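Long-range contacts in short-chain dehydrogenase/reductase SDR (Burkholderia phymatum, PDB 5IG2), which binds NAD and probably catalyses the oxidation of an alcohol group on its substrate, or the reverse reduction: residues B[17-22]-B[39-44]; B[94-99]-B[145-150]. One frame throughout, in Å; residues are numbered along the deposited sequence. Where two conformers were deposited one is given.

Contact 1 of 2, residues B[17-22]-B[39-44]; sequences AVITGA and MKLVLA. With NAD (nicotinamide-adenine-dinucleotide), chain F.
The carbonyl oxygen of Val-42 shows how a parallel strand pair shares its acceptors: it takes a hydrogen bond from Ile-19 N at 2.9 Å. Val-18 CA adds a CA-H...O contact to the same Val-42 O at 3.3 Å. Ala-17 O repeats the pattern one step back, accepting from Val-42 N at 2.8 Å while Leu-41 CA lies close by. At the far end Ala-44 O accepts from Ala-22 N at 3.1 Å, a donor tilted 30° from the carbonyl plane, where the chain has left strand 16-20. These strands and helix 25-36 form the first beta-alpha-beta unit of the Rossmann fold, and Thr-20 and Gly-21 open the TGxxxGxG glycine-rich turn of the family. Gly-21, with positive phi (67°), brings its CA to 3.5 Å from NAD O4B. On the face covered by helix 25-36, Ile-19 and Leu-43 run side by side; with CG1 anti to the carbonyl carbon (chi1 -58°), Ile-19 carries CD1 to 3.7 Å from Leu-43 CD2. Ala-22 CB closes on Leu-43 CB at 3.6 Å. The other face pairs Val-18 with Val-42, CG2 against CB at 3.9 Å, beneath Leu-81 of helix 75-89.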
loop_
_atom_site.group_PDB
_atom_site.type_symbol
_atom_site.label_atom_id
_atom_site.label_comp_id
_atom_site.label_asym_id
_atom_site.label_seq_id
_atom_site.Cartn_x
_atom_site.Cartn_y
_atom_site.Cartn_z
ATOM N N ALA B 17 23.154 30.558 37.743
ATOM C CA ALA B 17 22.837 29.347 38.495
ATOM C C ALA B 17 24.025 28.391 38.467
ATOM O O ALA B 17 24.618 28.158 37.408
ATOM C CB ALA B 17 21.596 28.656 37.930
ATOM N N VAL B 18 24.379 27.863 39.635
ATOM C CA VAL B 18 25.357 26.790 39.781
ATOM C C VAL B 18 24.588 25.541 40.176
ATOM O O VAL B 18 23.844 25.556 41.168
ATOM C CB VAL B 18 26.423 27.130 40.840
ATOM C CG1 VAL B 18 27.360 25.937 41.079
ATOM C CG2 VAL B 18 27.207 28.371 40.437
ATOM N N ILE B 19 24.762 24.464 39.411
ATOM C CA ILE B 19 24.007 23.235 39.621
ATOM C C ILE B 19 24.981 22.074 39.724
ATOM O O ILE B 19 25.762 21.834 38.793
ATOM C CB ILE B 19 23.000 22.973 38.492
ATOM C CG1 ILE B 19 22.025 24.140 38.354
ATOM C CG2 ILE B 19 22.267 21.659 38.735
ATOM C CD1 ILE B 19 21.406 24.226 36.964
ATOM N N THR B 20 24.927 21.345 40.839
ATOM C CA THR B 20 25.693 20.115 40.976
ATOM C C THR B 20 24.821 18.920 40.595
ATOM O O THR B 20 23.586 18.976 40.669
ATOM C CB THR B 20 26.254 19.967 42.399
ATOM O OG1 THR B 20 25.235 19.532 43.305
ATOM C CG2 THR B 20 26.794 21.301 42.877
ATOM N N GLY B 21 25.471 17.840 40.164
ATOM C CA GLY B 21 24.735 16.720 39.612
ATOM C C GLY B 21 24.054 17.044 38.297
ATOM O O GLY B 21 23.033 16.428 37.959
ATOM N N ALA B 22 24.598 18.003 37.549
ATOM C CA ALA B 22 23.961 18.524 36.345
ATOM C C ALA B 22 24.039 17.576 35.152
ATOM O O ALA B 22 23.412 17.857 34.124
ATOM C CB ALA B 22 24.588 19.869 35.983
ATOM N N MET B 39 18.879 32.136 32.361
ATOM C CA MET B 39 19.969 32.114 33.325
ATOM C C MET B 39 21.274 31.684 32.664
ATOM O O MET B 39 21.283 30.895 31.716
ATOM C CB MET B 39 19.654 31.165 34.481
ATOM C CG MET B 39 18.318 31.393 35.162
ATOM S SD MET B 39 18.315 30.603 36.788
ATOM C CE MET B 39 19.354 31.781 37.666
ATOM N N LYS B 40 22.381 32.229 33.171
ATOM C CA LYS B 40 23.712 31.727 32.849
ATOM C C LYS B 40 24.011 30.532 33.740
ATOM O O LYS B 40 23.674 30.537 34.923
ATOM C CB LYS B 40 24.753 32.826 33.053
ATOM C CG LYS B 40 24.477 34.070 32.212
ATOM C CD LYS B 40 25.300 35.259 32.662
ATOM C CE LYS B 40 24.955 36.486 31.843
ATOM N NZ LYS B 40 25.901 37.600 32.094
ATOM N N LEU B 41 24.613 29.487 33.168
ATOM C CA LEU B 41 24.686 28.188 33.835
ATOM C C LEU B 41 26.125 27.783 34.106
ATOM O O LEU B 41 26.967 27.824 33.201
ATOM C CB LEU B 41 24.009 27.088 33.009
ATOM C CG LEU B 41 22.538 27.328 32.674
ATOM C CD1 LEU B 41 22.029 26.228 31.762
ATOM C CD2 LEU B 41 21.698 27.425 33.953
ATOM N N VAL B 42 26.389 27.375 35.351
ATOM C CA VAL B 42 27.637 26.724 35.747
ATOM C C VAL B 42 27.266 25.317 36.203
ATOM O O VAL B 42 26.667 25.144 37.272
ATOM C CB VAL B 42 28.368 27.502 36.851
ATOM C CG1 VAL B 42 29.670 26.807 37.238
ATOM C CG2 VAL B 42 28.632 28.939 36.393
ATOM N N LEU B 43 27.590 24.313 35.393
ATOM C CA LEU B 43 27.124 22.949 35.616
ATOM C C LEU B 43 28.277 22.070 36.082
ATOM O O LEU B 43 29.362 22.097 35.494
ATOM C CB LEU B 43 26.495 22.382 34.343
ATOM C CG LEU B 43 25.374 23.235 33.727
ATOM C CD1 LEU B 43 24.714 22.518 32.558
ATOM C CD2 LEU B 43 24.336 23.612 34.775
ATOM N N ALA B 44 28.037 21.288 37.136
ATOM C CA ALA B 44 29.080 20.511 37.792
ATOM C C ALA B 44 28.639 19.066 37.976
ATOM O O ALA B 44 27.485 18.795 38.319
ATOM C CB ALA B 44 29.443 21.114 39.154
HETATM P PA NAD F . 21.077 11.025 38.974
HETATM O O1A NAD F . 21.948 9.841 39.130
HETATM O O2A NAD F . 20.286 11.039 37.657
HETATM O O5B NAD F . 21.852 12.409 39.118
HETATM C C5B NAD F . 22.767 12.634 40.206
HETATM C C4B NAD F . 24.059 13.110 39.602
HETATM O O4B NAD F . 25.007 13.385 40.657
HETATM C C3B NAD F . 24.745 12.125 38.638
HETATM O O3B NAD F . 24.977 12.718 37.366
HETATM C C2B NAD F . 26.073 11.796 39.339
HETATM O O2B NAD F . 27.144 11.615 38.420
HETATM C C1B NAD F . 26.288 13.053 40.170
HETATM N N9A NAD F . 27.195 12.879 41.297
HETATM C C8A NAD F . 27.286 11.801 42.138
HETATM N N7A NAD F . 28.278 11.872 42.993
HETATM C C5A NAD F . 28.880 13.085 42.697
HETATM C C6A NAD F . 29.998 13.745 43.238
HETATM N N6A NAD F . 30.794 13.212 44.170
HETATM N N1A NAD F . 30.308 14.964 42.745
HETATM C C2A NAD F . 29.553 15.472 41.763
HETATM N N3A NAD F . 28.492 14.932 41.153
HETATM C C4A NAD F . 28.209 13.727 41.667
HETATM O O3 NAD F . 20.052 11.096 40.186
HETATM P PN NAD F . 19.015 12.222 40.647
HETATM O O1N NAD F . 18.885 13.259 39.592
HETATM O O2N NAD F . 17.802 11.515 41.115
HETATM O O5D NAD F . 19.803 12.796 41.906
HETATM C C5D NAD F . 19.735 14.193 42.266
HETATM C C4D NAD F . 19.371 14.284 43.728
HETATM O O4D NAD F . 17.984 13.919 43.925
HETATM C C3D NAD F . 20.187 13.389 44.670
HETATM O O3D NAD F . 20.558 14.131 45.826
HETATM C C2D NAD F . 19.187 12.298 45.055
HETATM O O2D NAD F . 19.505 11.747 46.327
HETATM C C1D NAD F . 17.909 13.124 45.074
HETATM N N1N NAD F . 16.578 12.346 45.041
HETATM C C2N NAD F . 16.318 11.551 43.987
HETATM C C3N NAD F . 15.114 10.874 43.912
HETATM C C7N NAD F . 14.682 10.098 42.707
HETATM O O7N NAD F . 13.775 9.259 42.819
HETATM N N7N NAD F . 15.368 10.255 41.586
HETATM C C4N NAD F . 14.190 11.044 44.936
HETATM C C5N NAD F . 14.479 11.882 45.999
HETATM C C6N NAD F . 15.691 12.525 46.039
#

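Contact 2 of 2, residues B[94-99]-B[145-150]; sequences LLFNNA and HIVNTA. With NAD (nicotinamide-adenine-dinucleotide), chain F.
The side-chain amides of Asn-97 and Asn-148 stand side by side, their planes 38° apart, and are joined by one bond: Asn-97 ND2 donates to Asn-148 OD1 at 2.9 Å. The acceptor lies in the amide plane of Asn-97, while the donor is tilted 16° from the carbonyl plane of Asn-148. Ile-146 CG2 adds an apolar neighbour to the same Asn-97 ND2, at 3.6 Å. Asn-148 ND2 is engaged as well, by Thr-175 OG1 of helix 162-185, which helps fix the rotation of the acceptor amide. On the opposite side of the sheet the Phe-96 ring lies beside Val-147, CD2 to CB at 3.9 Å, and stacks with Phe-30, while Val-147 CG2 sits in plane at the edge of the His-145 imidazole, whose NE2 is hydrogen-bonded to Ser-192.

Backbone bonds alternate in the parallel manner from Leu-95 N to Thr-149 N; the last, Thr-149 N to Asn-97 O, comes from above the carbonyl plane, where Asn-97 centres an inverse gamma turn. Beyond it Thr-149 OG1 donates to Asn-98 OD1 at 2.8 Å, in the carbonyl plane and on a lone pair. The threonine rotamer (chi1 -53°) sends the two branches to different tasks: OG1 lies beside the backbone N and reaches the asparagine, whereas CG2, anti to that N, comes within 3.3 Å of NAD O4D. Asn-98 O accepts from NAD O3D at 2.9 Å, and Ala-150 O lies 3.3 Å from NAD C6N on the nicotinamide ring. Thr-149 O also takes a hydrogen bond from Lys-168 NZ. The C-terminal ends of neighbouring parallel strands, running into loops that bind the dinucleotide, are characteristic of the Rossmann fold, and Asn-97, Asn-98 and Ala-99 belong to the NNAG motif of the short-chain family.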
loop_
_atom_site.group_PDB
_atom_site.type_symbol
_atom_site.label_atom_id
_atom_site.label_comp_id
_atom_site.label_asym_id
_atom_site.label_seq_id
_atom_site.Cartn_x
_atom_site.Cartn_y
_atom_site.Cartn_z
ATOM N N LEU B 94 21.984 31.587 42.179
ATOM C CA LEU B 94 21.220 30.393 42.497
ATOM C C LEU B 94 22.182 29.221 42.611
ATOM O O LEU B 94 22.984 28.989 41.701
ATOM C CB LEU B 94 20.174 30.146 41.407
ATOM C CG LEU B 94 19.023 29.187 41.659
ATOM C CD1 LEU B 94 18.389 29.445 43.016
ATOM C CD2 LEU B 94 18.007 29.346 40.536
ATOM N N LEU B 95 22.108 28.492 43.722
ATOM C CA LEU B 95 22.941 27.314 43.935
ATOM C C LEU B 95 22.039 26.127 44.209
ATOM O O LEU B 95 21.217 26.174 45.130
ATOM C CB LEU B 95 23.915 27.510 45.101
ATOM C CG LEU B 95 24.685 26.246 45.519
ATOM C CD1 LEU B 95 25.639 25.794 44.410
ATOM C CD2 LEU B 95 25.451 26.469 46.816
ATOM N N PHE B 96 22.200 25.066 43.422
ATOM C CA PHE B 96 21.496 23.801 43.638
ATOM C C PHE B 96 22.516 22.785 44.146
ATOM O O PHE B 96 23.302 22.250 43.357
ATOM C CB PHE B 96 20.843 23.294 42.349
ATOM C CG PHE B 96 19.700 24.133 41.851
ATOM C CD1 PHE B 96 19.924 25.220 41.031
ATOM C CD2 PHE B 96 18.395 23.799 42.164
ATOM C CE1 PHE B 96 18.869 25.980 40.557
ATOM C CE2 PHE B 96 17.336 24.556 41.693
ATOM C CZ PHE B 96 17.573 25.647 40.885
ATOM N N ASN B 97 22.511 22.510 45.456
ATOM C CA ASN B 97 23.354 21.444 46.019
ATOM C C ASN B 97 22.571 20.145 45.865
ATOM O O ASN B 97 21.826 19.724 46.757
ATOM C CB ASN B 97 23.720 21.708 47.479
ATOM C CG ASN B 97 24.607 22.940 47.667
ATOM O OD1 ASN B 97 25.674 23.059 47.063
ATOM N ND2 ASN B 97 24.167 23.853 48.524
ATOM N N ASN B 98 22.745 19.504 44.720
ATOM C CA ASN B 98 21.810 18.498 44.246
ATOM C C ASN B 98 22.431 17.128 43.993
ATOM O O ASN B 98 21.721 16.124 44.095
ATOM C CB ASN B 98 21.130 19.019 42.961
ATOM C CG ASN B 98 20.351 17.946 42.222
ATOM O OD1 ASN B 98 19.255 17.543 42.638
ATOM N ND2 ASN B 98 20.909 17.485 41.113
ATOM N N ALA B 99 23.723 17.051 43.673
ATOM C CA ALA B 99 24.375 15.754 43.512
ATOM C C ALA B 99 24.085 14.857 44.705
ATOM O O ALA B 99 24.027 15.312 45.851
ATOM C CB ALA B 99 25.892 15.920 43.352
ATOM N N HIS B 145 19.716 32.638 46.337
ATOM C CA HIS B 145 18.947 31.540 46.911
ATOM C C HIS B 145 19.718 30.236 46.742
ATOM O O HIS B 145 20.289 29.975 45.676
ATOM C CB HIS B 145 17.564 31.441 46.243
ATOM C CG HIS B 145 16.489 30.887 47.125
ATOM N ND1 HIS B 145 15.835 31.647 48.070
ATOM C CD2 HIS B 145 15.938 29.650 47.189
ATOM C CE1 HIS B 145 14.931 30.903 48.682
ATOM N NE2 HIS B 145 14.977 29.686 48.169
ATOM N N ILE B 146 19.712 29.421 47.796
ATOM C CA ILE B 146 20.351 28.110 47.821
ATOM C C ILE B 146 19.272 27.041 47.958
ATOM O O ILE B 146 18.454 27.094 48.887
ATOM C CB ILE B 146 21.350 28.009 48.983
ATOM C CG1 ILE B 146 22.469 29.047 48.809
ATOM C CG2 ILE B 146 21.848 26.553 49.131
ATOM C CD1 ILE B 146 23.328 29.222 50.037
ATOM N N VAL B 147 19.282 26.063 47.055
ATOM C CA VAL B 147 18.348 24.944 47.100
ATOM C C VAL B 147 19.135 23.668 47.335
ATOM O O VAL B 147 20.022 23.321 46.539
ATOM C CB VAL B 147 17.528 24.822 45.814
ATOM C CG1 VAL B 147 16.622 23.624 45.935
ATOM C CG2 VAL B 147 16.737 26.103 45.556
ATOM N N ASN B 148 18.796 22.961 48.411
ATOM C CA ASN B 148 19.401 21.675 48.737
ATOM C C ASN B 148 18.410 20.561 48.437
ATOM O O ASN B 148 17.264 20.602 48.902
ATOM C CB ASN B 148 19.819 21.624 50.212
ATOM C CG ASN B 148 20.903 22.625 50.537
ATOM O OD1 ASN B 148 21.656 23.053 49.653
ATOM N ND2 ASN B 148 20.990 23.009 51.807
ATOM N N THR B 149 18.848 19.562 47.670
ATOM C CA THR B 149 18.004 18.407 47.377
ATOM C C THR B 149 18.141 17.388 48.499
ATOM O O THR B 149 19.203 16.781 48.670
ATOM C CB THR B 149 18.365 17.756 46.047
ATOM O OG1 THR B 149 18.359 18.743 45.012
ATOM C CG2 THR B 149 17.339 16.656 45.733
ATOM N N ALA B 150 17.074 17.206 49.270
ATOM C CA ALA B 150 17.038 16.082 50.198
ATOM C C ALA B 150 16.255 14.960 49.521
ATOM O O ALA B 150 16.688 14.436 48.488
ATOM C CB ALA B 150 16.423 16.489 51.547
HETATM P PA NAD F . 21.077 11.025 38.974
HETATM O O1A NAD F . 21.948 9.841 39.130
HETATM O O2A NAD F . 20.286 11.039 37.657
HETATM O O5B NAD F . 21.852 12.409 39.118
HETATM C C5B NAD F . 22.767 12.634 40.206
HETATM C C4B NAD F . 24.059 13.110 39.602
HETATM O O4B NAD F . 25.007 13.385 40.657
HETATM C C3B NAD F . 24.745 12.125 38.638
HETATM O O3B NAD F . 24.977 12.718 37.366
HETATM C C2B NAD F . 26.073 11.796 39.339
HETATM O O2B NAD F . 27.144 11.615 38.420
HETATM C C1B NAD F . 26.288 13.053 40.170
HETATM N N9A NAD F . 27.195 12.879 41.297
HETATM C C8A NAD F . 27.286 11.801 42.138
HETATM N N7A NAD F . 28.278 11.872 42.993
HETATM C C5A NAD F . 28.880 13.085 42.697
HETATM C C6A NAD F . 29.998 13.745 43.238
HETATM N N6A NAD F . 30.794 13.212 44.170
HETATM N N1A NAD F . 30.308 14.964 42.745
HETATM C C2A NAD F . 29.553 15.472 41.763
HETATM N N3A NAD F . 28.492 14.932 41.153
HETATM C C4A NAD F . 28.209 13.727 41.667
HETATM O O3 NAD F . 20.052 11.096 40.186
HETATM P PN NAD F . 19.015 12.222 40.647
HETATM O O1N NAD F . 18.885 13.259 39.592
HETATM O O2N NAD F . 17.802 11.515 41.115
HETATM O O5D NAD F . 19.803 12.796 41.906
HETATM C C5D NAD F . 19.735 14.193 42.266
HETATM C C4D NAD F . 19.371 14.284 43.728
HETATM O O4D NAD F . 17.984 13.919 43.925
HETATM C C3D NAD F . 20.187 13.389 44.670
HETATM O O3D NAD F . 20.558 14.131 45.826
HETATM C C2D NAD F . 19.187 12.298 45.055
HETATM O O2D NAD F . 19.505 11.747 46.327
HETATM C C1D NAD F . 17.909 13.124 45.074
HETATM N N1N NAD F . 16.578 12.346 45.041
HETATM C C2N NAD F . 16.318 11.551 43.987
HETATM C C3N NAD F . 15.114 10.874 43.912
HETATM C C7N NAD F . 14.682 10.098 42.707
HETATM O O7N NAD F . 13.775 9.259 42.819
HETATM N N7N NAD F . 15.368 10.255 41.586
HETATM C C4N NAD F . 14.190 11.044 44.936
HETATM C C5N NAD F . 14.479 11.882 45.999
HETATM C C6N NAD F . 15.691 12.525 46.039
#

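The two contacts occupy consecutive parts of one parallel sheet, their centres about 10 Å apart, because strands 16-20 and 94-97 are neighbours. A probable hydrogen bond runs from Val-18 N to Leu-94 O (2.7 Å). Another runs from Phe-96 N to Val-18 O (2.8 Å), and Ile-19 CG1 packs on Phe-96 CD1 at 3.6 Å. At the cofactor end Thr-20 OG1 of contact 1 is hydrogen-bonded to Asn-98 N and Ala-99 N of contact 2, tying the glycine-rich turn to the NNAG motif. The division of labour on NAD is plain: Gly-21 lies against the adenosine ribose, Ala-99 CB meets adenine N3A at 3.5 Å, and Asn-98 and Thr-149 meet the nicotinamide ribose.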